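Local coordinates for 3-oxoacyl-[acyl-carrier-protein] synthase 3 (PDB 2X3E), which catalyses the condensation of acetyl-CoA with malonyl-[ACP] that starts fatty acid synthesis, releasing carbon dioxide and CoA and yielding 3-oxobutanoyl-[ACP], at the interface of chains A and B. Numbering follows the deposited sequence. Chains: chain A/B, 3-oxoacyl-[acyl-carrier-protein] synthase 3.

Contact 1: the interface of chains A and B. Residues chain A 197, 201-202, 205-207; chain B 197-200, 209.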
# COMPACT_ATOMS: atom_id res chain seq x y z
N VAL A 197 -10.97 -4.96 12.71
CA VAL A 197 -12.24 -4.89 13.42
C VAL A 197 -13.15 -6.05 12.99
O VAL A 197 -13.21 -6.40 11.81
CB VAL A 197 -12.96 -3.54 13.15
CG1 VAL A 197 -13.32 -3.39 11.68
CG2 VAL A 197 -14.20 -3.41 14.01
N GLU A 201 -18.05 -5.61 15.96
CA GLU A 201 -17.51 -4.31 16.37
C GLU A 201 -17.90 -3.19 15.40
O GLU A 201 -18.18 -2.07 15.82
CB GLU A 201 -15.99 -4.37 16.49
CG GLU A 201 -15.48 -5.10 17.71
CD GLU A 201 -13.96 -5.23 17.71
OE1 GLU A 201 -13.37 -5.40 16.62
OE2 GLU A 201 -13.36 -5.15 18.80
N ARG A 202 -17.93 -3.50 14.10
CA ARG A 202 -18.32 -2.52 13.10
C ARG A 202 -19.79 -2.13 13.27
O ARG A 202 -20.16 -0.96 13.11
CB ARG A 202 -18.07 -3.05 11.68
CG ARG A 202 -18.23 -2.00 10.59
CD ARG A 202 -17.73 -2.48 9.23
NE ARG A 202 -16.27 -2.56 9.17
CZ ARG A 202 -15.45 -1.51 9.05
NH1 ARG A 202 -15.93 -0.27 8.98
NH2 ARG A 202 -14.14 -1.70 9.00
N GLY A 205 -20.15 0.10 16.44
CA GLY A 205 -19.46 1.38 16.36
C GLY A 205 -18.39 1.51 17.44
O GLY A 205 -17.95 2.62 17.75
N GLN A 206 -17.99 0.37 18.00
CA GLN A 206 -16.94 0.32 19.01
C GLN A 206 -16.06 -0.89 18.74
O GLN A 206 -16.56 -2.01 18.59
CB GLN A 206 -17.55 0.20 20.41
CG GLN A 206 -16.64 0.68 21.54
CD GLN A 206 -15.42 -0.20 21.79
OE1 GLN A 206 -14.31 0.30 21.98
NE2 GLN A 206 -15.62 -1.52 21.80
N ALA A 207 -14.76 -0.65 18.68
CA ALA A 207 -13.78 -1.73 18.50
C ALA A 207 -12.81 -1.76 19.68
O ALA A 207 -12.54 -0.74 20.30
CB ALA A 207 -13.03 -1.54 17.19
N VAL B 197 -13.07 2.08 12.62
CA VAL B 197 -13.97 2.07 13.78
C VAL B 197 -13.28 2.64 15.02
O VAL B 197 -12.14 2.28 15.33
CB VAL B 197 -14.50 0.65 14.09
CG1 VAL B 197 -15.48 0.69 15.27
CG2 VAL B 197 -15.16 0.06 12.85
N SER B 198 -13.97 3.53 15.72
CA SER B 198 -13.44 4.18 16.92
C SER B 198 -13.29 3.17 18.04
O SER B 198 -14.14 2.30 18.22
CB SER B 198 -14.36 5.32 17.37
OG SER B 198 -13.98 5.82 18.64
N ARG B 199 -12.21 3.31 18.81
CA ARG B 199 -11.98 2.44 19.97
C ARG B 199 -12.47 3.04 21.29
O ARG B 199 -12.30 2.42 22.35
CB ARG B 199 -10.49 2.10 20.08
CG ARG B 199 -9.98 1.28 18.91
CD ARG B 199 -8.49 1.46 18.73
NE ARG B 199 -7.90 0.48 17.82
CZ ARG B 199 -7.53 0.71 16.56
NH1 ARG B 199 -7.67 1.91 16.00
NH2 ARG B 199 -7.00 -0.28 15.85
N ALA B 200 -13.09 4.22 21.24
CA ALA B 200 -13.62 4.85 22.46
C ALA B 200 -14.95 4.23 22.87
O ALA B 200 -15.70 3.73 22.02
CB ALA B 200 -13.79 6.36 22.25
N ASN B 209 -20.68 2.04 11.26
CA ASN B 209 -19.54 2.38 10.41
C ASN B 209 -19.36 1.37 9.28
O ASN B 209 -18.28 0.80 9.10
CB ASN B 209 -18.26 2.46 11.25
CG ASN B 209 -18.33 3.53 12.31
OD1 ASN B 209 -18.53 4.71 12.01
ND2 ASN B 209 -18.17 3.13 13.57
O HOH W 1 -17.26 4.26 19.75
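With CG anti to its backbone N (chi1 -170°), A:Arg202 runs out from helix 199-204 and then bends at chi3 (-72°), which turns the guanidinium toward the backbone of B:Asn209. B:Val197 also has a branch anti to its N, CG1 at chi1 -178°; this branch points at the A:Gly205-A:Gln206 peptide while CG2 sits over the rim of one guanidinium face.

The arginine bond is short: NH1 gives a hydrogen to the carbonyl O of B:Asn209 at 2.6 Å, almost along the C=O axis and within the guanidinium plane. Polar edge and methyl contact together limit how the group can turn. B:Val197 is wedged tip to tip as well: CG2 meets CG2 of A:Val197, the same residue of the other subunit, at 3.8 Å, with the two side chains crossing at about a right angle, and CG1 lies 3.8 Å from CB of A:Ala207.

Backbone pairing continues the seam of this homodimer, where A:Ala207 N donates to B:Ser198 O at 3.1 Å in the carbonyl plane. Water 1 ties A:Gly205 O to B:Ala200 O. A:Gln206, bent at chi2, brings its modelled amide oxygen OE1 to 3.0 Å from the carbonyl O of B:Arg199; as two acceptors these clash, so the amide may be flipped, with NE2 donating there.

Contact 2: the interface of chains A and B. Residues chain A 120-121, 124-125, 127-128, 130; chain B 120-121, 124-125, 127-128, 130.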
# COMPACT_ATOMS: atom_id res chain seq x y z
N ALA A 120 11.58 2.15 -1.94
CA ALA A 120 11.67 1.20 -3.04
C ALA A 120 10.55 1.43 -4.05
O ALA A 120 10.79 1.46 -5.25
CB ALA A 120 11.61 -0.24 -2.51
N SER A 121 9.33 1.58 -3.54
CA SER A 121 8.15 1.71 -4.41
C SER A 121 8.15 3.04 -5.17
O SER A 121 8.01 3.05 -6.40
CB SER A 121 6.86 1.56 -3.60
OG SER A 121 5.72 1.59 -4.46
N SER A 124 11.24 3.33 -7.47
CA SER A 124 11.07 2.52 -8.67
C SER A 124 10.10 3.17 -9.66
O SER A 124 10.32 3.10 -10.87
CB SER A 124 10.60 1.10 -8.32
OG SER A 124 11.64 0.39 -7.66
N LEU A 125 9.04 3.79 -9.14
CA LEU A 125 8.08 4.50 -9.99
C LEU A 125 8.78 5.60 -10.77
O LEU A 125 8.51 5.80 -11.95
CB LEU A 125 6.94 5.10 -9.16
CG LEU A 125 5.86 4.15 -8.64
CD1 LEU A 125 5.01 4.87 -7.58
CD2 LEU A 125 5.00 3.63 -9.77
N SER A 127 12.20 5.77 -11.34
CA SER A 127 13.17 5.12 -12.23
C SER A 127 12.53 4.57 -13.49
O SER A 127 13.08 4.70 -14.58
CB SER A 127 13.92 4.00 -11.50
OG SER A 127 14.77 4.53 -10.51
N ALA A 128 11.34 3.97 -13.35
CA ALA A 128 10.61 3.38 -14.47
C ALA A 128 9.91 4.40 -15.37
O ALA A 128 9.33 4.03 -16.40
CB ALA A 128 9.58 2.37 -13.95
N LEU A 130 7.30 6.47 -14.51
CA LEU A 130 5.88 6.66 -14.22
C LEU A 130 5.63 7.94 -13.42
O LEU A 130 4.48 8.38 -13.28
CB LEU A 130 5.30 5.45 -13.48
CG LEU A 130 4.78 4.31 -14.37
CD1 LEU A 130 5.70 4.03 -15.53
CD2 LEU A 130 4.55 3.05 -13.55
N ALA B 120 1.23 -0.75 -11.75
CA ALA B 120 2.20 0.34 -11.80
C ALA B 120 3.34 0.10 -10.80
O ALA B 120 4.51 0.23 -11.15
CB ALA B 120 1.53 1.69 -11.52
N SER B 121 2.98 -0.24 -9.57
CA SER B 121 3.97 -0.42 -8.51
C SER B 121 4.83 -1.65 -8.78
O SER B 121 6.06 -1.56 -8.81
CB SER B 121 3.29 -0.53 -7.14
OG SER B 121 4.25 -0.65 -6.10
N SER B 124 6.90 -1.39 -12.00
CA SER B 124 8.03 -0.49 -11.80
C SER B 124 9.12 -1.13 -10.96
O SER B 124 10.30 -0.92 -11.24
CB SER B 124 7.55 0.82 -11.16
OG SER B 124 6.73 1.52 -12.07
N LEU B 125 8.75 -1.92 -9.94
CA LEU B 125 9.74 -2.66 -9.15
C LEU B 125 10.58 -3.58 -10.04
O LEU B 125 11.81 -3.65 -9.89
CB LEU B 125 9.08 -3.47 -8.03
CG LEU B 125 8.52 -2.66 -6.85
CD1 LEU B 125 7.61 -3.51 -5.96
CD2 LEU B 125 9.65 -2.05 -6.05
N SER B 127 10.81 -3.30 -13.53
CA SER B 127 11.53 -2.45 -14.48
C SER B 127 12.78 -1.82 -13.88
O SER B 127 13.80 -1.71 -14.56
CB SER B 127 10.62 -1.35 -15.03
OG SER B 127 9.62 -1.88 -15.88
N ALA B 128 12.70 -1.41 -12.61
CA ALA B 128 13.83 -0.79 -11.90
C ALA B 128 14.88 -1.79 -11.41
O ALA B 128 15.95 -1.39 -10.95
CB ALA B 128 13.33 0.07 -10.73
N LEU B 130 14.43 -4.21 -8.95
CA LEU B 130 14.29 -4.60 -7.54
C LEU B 130 13.66 -5.99 -7.40
O LEU B 130 13.76 -6.61 -6.34
CB LEU B 130 13.48 -3.56 -6.77
CG LEU B 130 14.26 -2.35 -6.29
CD1 LEU B 130 15.06 -1.71 -7.41
CD2 LEU B 130 13.35 -1.32 -5.64
O HOH W 2 6.77 0.78 -7.27
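A:Ser124 sits on helix 114-127 where that helix packs against its own copy in chain B across the two-fold of the dimer. Its CB lies over the partner's helix backbone, 3.6 Å from the carbonyl O of B:Ser124 and 3.8 Å from the methyl CB of B:Ala128. From there chi1 of -69° sets OG anti to the carbonyl carbon and beside the backbone N, turning the hydroxyl back along its own helix. OG donates to A:Ala120 O, one turn earlier, at 2.8 Å and in the plane of that carbonyl. The hydroxyl hydrogen is therefore used within its own chain while the oxygen faces an apolar wall: CB of B:Ala128, CD2 of B:Leu125 at 3.5 Å, and the CD2 methyl of B:Leu130. B:Ser124 repeats the arrangement against chain A, so small serine and alanine side chains let the two helices come close.

A turn earlier, A:Ser121 takes a different rotamer, OG anti to the backbone N (chi1 -176°), and points straight at its twin. The two hydroxyls hydrogen-bond tip to tip, OG of A:Ser121 to OG of B:Ser121, at 3.1 Å, with no donor decided. Water 2 closes the cluster near the symmetry axis. It contacts both hydroxyls, and also the carbonyl O of A:Ser121 at 2.7 Å and that of B:Ser121 at 2.9 Å.

Contact 3: the interface of chains A and B. Residues chain A 109-110, 117, 183-184, 186, 312-315; chain B 88-89, 92-93, 103-106.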
# COMPACT_ATOMS: atom_id res chain seq x y z
N SER A 109 1.46 -0.58 2.96
CA SER A 109 1.45 -1.21 4.28
C SER A 109 2.63 -2.15 4.44
O SER A 109 2.68 -3.20 3.80
CB SER A 109 0.15 -1.98 4.48
OG SER A 109 0.20 -2.74 5.66
N ALA A 110 3.60 -1.75 5.26
CA ALA A 110 4.72 -2.62 5.64
C ALA A 110 5.19 -2.29 7.06
O ALA A 110 6.37 -2.41 7.37
CB ALA A 110 5.87 -2.51 4.64
N TYR A 117 10.33 0.29 2.36
CA TYR A 117 9.51 -0.23 1.26
C TYR A 117 8.94 0.90 0.43
O TYR A 117 8.87 0.81 -0.79
CB TYR A 117 8.35 -1.09 1.79
CG TYR A 117 8.65 -2.57 1.86
CD1 TYR A 117 9.31 -3.13 2.97
CD2 TYR A 117 8.29 -3.42 0.83
CE1 TYR A 117 9.59 -4.49 3.02
CE2 TYR A 117 8.56 -4.77 0.87
CZ TYR A 117 9.21 -5.31 1.96
OH TYR A 117 9.45 -6.66 1.99
N GLY A 183 12.79 -7.75 2.27
CA GLY A 183 12.30 -9.09 2.54
C GLY A 183 11.13 -9.14 3.49
O GLY A 183 10.61 -8.11 3.96
N SER A 184 10.70 -10.36 3.77
CA SER A 184 9.59 -10.62 4.67
C SER A 184 9.65 -12.05 5.17
O SER A 184 10.26 -12.92 4.54
CB SER A 184 8.25 -10.36 3.96
OG SER A 184 7.95 -11.37 3.01
N GLY A 186 6.48 -14.08 6.51
CA GLY A 186 5.09 -14.27 6.89
C GLY A 186 4.82 -15.46 7.79
O GLY A 186 3.71 -15.61 8.29
N ALA A 312 6.47 -5.55 11.73
CA ALA A 312 5.38 -6.48 11.57
C ALA A 312 5.30 -7.01 10.14
O ALA A 312 5.63 -6.29 9.19
CB ALA A 312 4.06 -5.82 11.98
N GLY A 313 4.84 -8.25 10.01
CA GLY A 313 4.74 -8.93 8.72
C GLY A 313 5.12 -10.40 8.79
O GLY A 313 4.31 -11.25 8.44
N LEU A 314 6.35 -10.73 9.20
CA LEU A 314 7.42 -9.79 9.47
C LEU A 314 7.96 -9.19 8.17
O LEU A 314 7.84 -9.80 7.11
CB LEU A 314 8.58 -10.49 10.20
CG LEU A 314 8.24 -11.13 11.55
CD1 LEU A 314 9.45 -11.85 12.15
CD2 LEU A 314 7.70 -10.09 12.52
N THR A 315 8.56 -8.01 8.29
CA THR A 315 9.20 -7.31 7.17
C THR A 315 10.54 -6.76 7.61
O THR A 315 10.77 -6.51 8.79
CB THR A 315 8.35 -6.11 6.69
OG1 THR A 315 7.99 -5.29 7.81
CG2 THR A 315 7.10 -6.59 5.96
N PRO B 88 0.01 -6.41 10.64
CA PRO B 88 0.74 -6.02 9.45
C PRO B 88 -0.08 -6.13 8.17
O PRO B 88 -1.28 -6.36 8.23
CB PRO B 88 1.86 -7.06 9.40
CG PRO B 88 1.21 -8.30 9.92
CD PRO B 88 0.24 -7.83 10.98
N ALA B 89 0.59 -5.99 7.04
CA ALA B 89 0.02 -6.35 5.76
C ALA B 89 -0.23 -7.85 5.70
O ALA B 89 0.36 -8.62 6.47
CB ALA B 89 0.95 -5.94 4.65
N PRO B 92 2.87 -10.53 3.23
CA PRO B 92 3.95 -11.40 3.73
C PRO B 92 3.49 -12.83 4.08
O PRO B 92 4.20 -13.80 3.78
CB PRO B 92 4.44 -10.66 4.97
CG PRO B 92 4.12 -9.22 4.70
CD PRO B 92 2.80 -9.26 3.98
N ARG B 93 2.33 -12.94 4.71
CA ARG B 93 1.77 -14.25 5.07
C ARG B 93 1.45 -15.07 3.82
O ARG B 93 1.77 -16.26 3.76
CB ARG B 93 0.53 -14.09 5.95
CG ARG B 93 -0.12 -15.40 6.32
CD ARG B 93 -1.30 -15.24 7.25
NE ARG B 93 -1.98 -16.52 7.41
CZ ARG B 93 -3.06 -16.73 8.16
NH1 ARG B 93 -3.63 -15.74 8.84
NH2 ARG B 93 -3.58 -17.96 8.22
N ALA B 103 10.20 -13.04 0.49
CA ALA B 103 9.60 -12.22 -0.56
C ALA B 103 9.54 -10.72 -0.23
O ALA B 103 9.26 -10.33 0.91
CB ALA B 103 8.18 -12.73 -0.90
N LEU B 104 9.82 -9.90 -1.23
CA LEU B 104 9.43 -8.50 -1.21
C LEU B 104 7.90 -8.50 -1.20
O LEU B 104 7.27 -8.97 -2.15
CB LEU B 104 9.98 -7.78 -2.45
CG LEU B 104 9.82 -6.26 -2.57
CD1 LEU B 104 10.71 -5.72 -3.69
CD2 LEU B 104 8.37 -5.87 -2.80
N ALA B 105 7.30 -8.00 -0.12
CA ALA B 105 5.86 -8.16 0.10
C ALA B 105 5.22 -7.02 0.88
O ALA B 105 5.68 -6.66 1.97
CB ALA B 105 5.58 -9.49 0.81
N PHE B 106 4.17 -6.45 0.31
CA PHE B 106 3.37 -5.41 0.97
C PHE B 106 1.95 -5.34 0.39
O PHE B 106 1.67 -5.92 -0.66
CB PHE B 106 4.08 -4.05 0.88
CG PHE B 106 4.27 -3.54 -0.54
CD1 PHE B 106 3.30 -2.74 -1.14
CD2 PHE B 106 5.43 -3.82 -1.25
CE1 PHE B 106 3.47 -2.25 -2.43
CE2 PHE B 106 5.61 -3.33 -2.55
CZ PHE B 106 4.63 -2.55 -3.14
O HOH W 3 6.97 -13.90 3.70
O HOH W 4 1.52 -11.06 6.88
O HOH W 5 4.37 -5.65 4.24
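Strand 104-109 of chain B, part of the thiolase-type fold shared by FabH enzymes, runs beside the start of helix 114-127 and the end of strand 177-184 of chain A. A:Tyr117 is the side chain in the middle. Its hydroxyl OH donates to A:Gly183 O at 2.7 Å, from above that carbonyl's plane, and accepts the backbone N-H of B:Ala105, N to OH 3.3 Å, nearly straight (168° at H). Bonded at its tip on both sides, the ring has its CD2 edge 3.6 Å from CD2 of B:Phe106, the two side chains crossing obliquely, while CE2 meets the CD2 methyl of B:Leu104.

A:Ser184 holds OG in the crowded position between backbone N and carbonyl carbon (chi1 73°), from which it donates along a lone pair of B:Ala103 O at 2.7 Å. Water 3 links this hydroxyl to A:Gly186 N and B:Pro92 O, at the first turn of helix 91-97. Water 5 bridges A:Ser109 O and B:Ala105 O.

B:Pro88, which follows a cis peptide, lays its ring along the A:Ala312-A:Gly313 backbone: CB is 3.6 Å from CB of A:Ala312 and only 3.5 Å from CA of A:Gly313, a tight fit. B:Pro92 CB packs nearby, 3.5 Å from A:Gly313 O.

Contact 4: the interface of chains A and B. Residues chain A 81, 111, 142, 189, 192-196, 312; chain B 85-88, 199.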
# COMPACT_ATOMS: atom_id res chain seq x y z
N SER A 81 0.24 2.16 8.62
CA SER A 81 -0.64 1.09 9.09
C SER A 81 -1.84 1.65 9.87
O SER A 81 -2.60 0.91 10.48
CB SER A 81 0.13 0.13 10.00
OG SER A 81 1.32 -0.32 9.37
N ALA A 111 4.25 -1.87 7.91
CA ALA A 111 4.51 -1.69 9.33
C ALA A 111 5.73 -0.81 9.57
O ALA A 111 5.86 0.25 8.96
CB ALA A 111 4.65 -3.06 10.01
N PHE A 142 0.02 5.23 16.02
CA PHE A 142 -0.18 4.02 16.82
C PHE A 142 -0.85 4.25 18.17
O PHE A 142 -1.50 3.34 18.67
CB PHE A 142 1.15 3.28 17.03
CG PHE A 142 1.35 2.13 16.08
CD1 PHE A 142 1.17 2.30 14.72
CD2 PHE A 142 1.73 0.88 16.55
CE1 PHE A 142 1.36 1.25 13.84
CE2 PHE A 142 1.92 -0.18 15.68
CZ PHE A 142 1.73 0.01 14.31
N PHE A 189 4.08 -14.01 11.15
CA PHE A 189 3.14 -12.89 11.03
C PHE A 189 2.44 -12.50 12.34
O PHE A 189 1.95 -11.37 12.46
CB PHE A 189 2.05 -13.22 10.01
CG PHE A 189 0.99 -14.16 10.53
CD1 PHE A 189 -0.22 -13.65 11.02
CD2 PHE A 189 1.20 -15.53 10.56
CE1 PHE A 189 -1.20 -14.51 11.51
CE2 PHE A 189 0.22 -16.39 11.04
CZ PHE A 189 -0.98 -15.88 11.52
N LEU A 192 3.84 -9.39 15.92
CA LEU A 192 3.42 -8.00 16.09
C LEU A 192 2.13 -7.83 15.32
O LEU A 192 2.11 -8.06 14.10
CB LEU A 192 4.46 -7.04 15.50
CG LEU A 192 5.91 -7.07 16.02
CD1 LEU A 192 6.89 -6.88 14.87
CD2 LEU A 192 6.14 -6.03 17.10
N MET A 193 1.06 -7.43 15.99
CA MET A 193 -0.24 -7.35 15.32
C MET A 193 -1.23 -6.36 15.92
O MET A 193 -1.37 -6.25 17.13
CB MET A 193 -0.90 -8.73 15.29
CG MET A 193 -1.96 -8.86 14.20
SD MET A 193 -2.68 -10.49 14.23
CE MET A 193 -3.65 -10.36 15.72
N THR A 194 -1.94 -5.66 15.03
CA THR A 194 -3.16 -4.95 15.36
C THR A 194 -4.27 -5.62 14.55
O THR A 194 -4.30 -5.48 13.33
CB THR A 194 -3.08 -3.46 14.99
OG1 THR A 194 -1.95 -2.88 15.64
CG2 THR A 194 -4.36 -2.73 15.42
N PRO A 195 -5.16 -6.36 15.22
CA PRO A 195 -6.19 -7.07 14.46
C PRO A 195 -7.15 -6.13 13.72
O PRO A 195 -7.28 -4.96 14.09
CB PRO A 195 -6.95 -7.86 15.52
CG PRO A 195 -6.06 -7.91 16.71
CD PRO A 195 -5.17 -6.71 16.65
N ALA A 196 -7.79 -6.65 12.68
CA ALA A 196 -8.87 -5.94 12.01
C ALA A 196 -10.11 -5.95 12.89
O ALA A 196 -10.27 -6.85 13.72
CB ALA A 196 -9.18 -6.58 10.67
N ALA A 312 6.47 -5.55 11.73
CA ALA A 312 5.38 -6.48 11.57
C ALA A 312 5.30 -7.01 10.14
O ALA A 312 5.63 -6.29 9.19
CB ALA A 312 4.06 -5.82 11.98
N PHE B 85 -5.50 -7.91 8.67
CA PHE B 85 -5.15 -7.16 9.88
C PHE B 85 -5.14 -5.67 9.57
O PHE B 85 -5.14 -5.27 8.41
CB PHE B 85 -3.77 -7.60 10.37
CG PHE B 85 -3.48 -9.07 10.16
CD1 PHE B 85 -4.14 -10.03 10.90
CD2 PHE B 85 -2.57 -9.48 9.20
CE1 PHE B 85 -3.89 -11.39 10.70
CE2 PHE B 85 -2.30 -10.83 9.00
CZ PHE B 85 -2.97 -11.78 9.75
N CYS B 86 -5.15 -4.84 10.62
CA CYS B 86 -4.81 -3.43 10.47
C CYS B 86 -3.29 -3.29 10.38
O CYS B 86 -2.78 -2.42 9.69
CB CYS B 86 -5.35 -2.60 11.65
SG CYS B 86 -7.14 -2.49 11.69
N CYS B 87 -2.59 -4.15 11.12
CA CYS B 87 -1.14 -4.27 11.05
C CYS B 87 -0.81 -5.71 11.43
O CYS B 87 -1.33 -6.19 12.44
CB CYS B 87 -0.47 -3.29 12.03
SG CYS B 87 1.36 -3.27 11.98
N PRO B 88 0.01 -6.41 10.64
CA PRO B 88 0.74 -6.02 9.45
C PRO B 88 -0.08 -6.13 8.17
O PRO B 88 -1.28 -6.36 8.23
CB PRO B 88 1.86 -7.06 9.40
CG PRO B 88 1.21 -8.30 9.92
CD PRO B 88 0.24 -7.83 10.98
N ARG B 199 -12.21 3.31 18.81
CA ARG B 199 -11.98 2.44 19.97
C ARG B 199 -12.47 3.04 21.29
O ARG B 199 -12.30 2.42 22.35
CB ARG B 199 -10.49 2.10 20.08
CG ARG B 199 -9.98 1.28 18.91
CD ARG B 199 -8.49 1.46 18.73
NE ARG B 199 -7.90 0.48 17.82
CZ ARG B 199 -7.53 0.71 16.56
NH1 ARG B 199 -7.67 1.91 16.00
NH2 ARG B 199 -7.00 -0.28 15.85
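A:Thr194 O takes two backbone hydrogens, from B:Cys86 N at 2.9 Å, nearly along the C=O axis, and from B:Cys87 N at 3.1 Å, on a lone pair. In return A:Thr194 N donates to a lone pair of B:Cys87 O at 2.7 Å. The reciprocal pair between A:Thr194 and B:Cys87 is an antiparallel bridge, continued by A:Pro195 with B:Phe85; B:Cys86 N adds a second grip on the carbonyl.

Around it, B:Cys87 has SG anti to its backbone N (chi1 -177°), so the thiol reaches into chain A, 3.7 Å from CB of A:Ala312 and 3.8 Å from CB of A:Ala111, with CZ of A:Phe142 approaching from another side. B:Cys86 turns the other way, SG beside its backbone N, and makes a weak hydrogen bond to A:Pro195 O.

Further out, B:Phe85 brings CZ to CD1 of A:Phe189 at 3.6 Å, the two side chains crossing at about a right angle. CG anti to the backbone N (chi1 -159°) and an extended chi2 bring SD of A:Met193 against the ring's CD1.

The bridge joins strand 192-195 of one subunit to the 85-88 segment of the other. A:Ala111 directly precedes position 112, the catalytic cysteine's place, alanine here, so the partner's loop probably helps line the acyl pocket, as in other FabH enzymes.

All four contacts lie along one two-fold seam; contact 2 straddles the axis, while contacts 1, 3 and 4 recur with the chains exchanged. Contact 3 and contact 4 are neighbours, their C-alpha centres about 11 Å apart, sharing A:Ala312 and B:Pro88. Contact 4 meets contact 1 through B:Arg199, with centres about 15 Å apart. Contact 2 lies about 18 Å from contact 3, joined through helix 114-127, and about 36 Å from contact 1 at the opposite end. Contacts 3 and 4 are each centred about 9 Å from A:Ala112, against 20 Å or more for the others, so dimerisation probably helps shape the active sites.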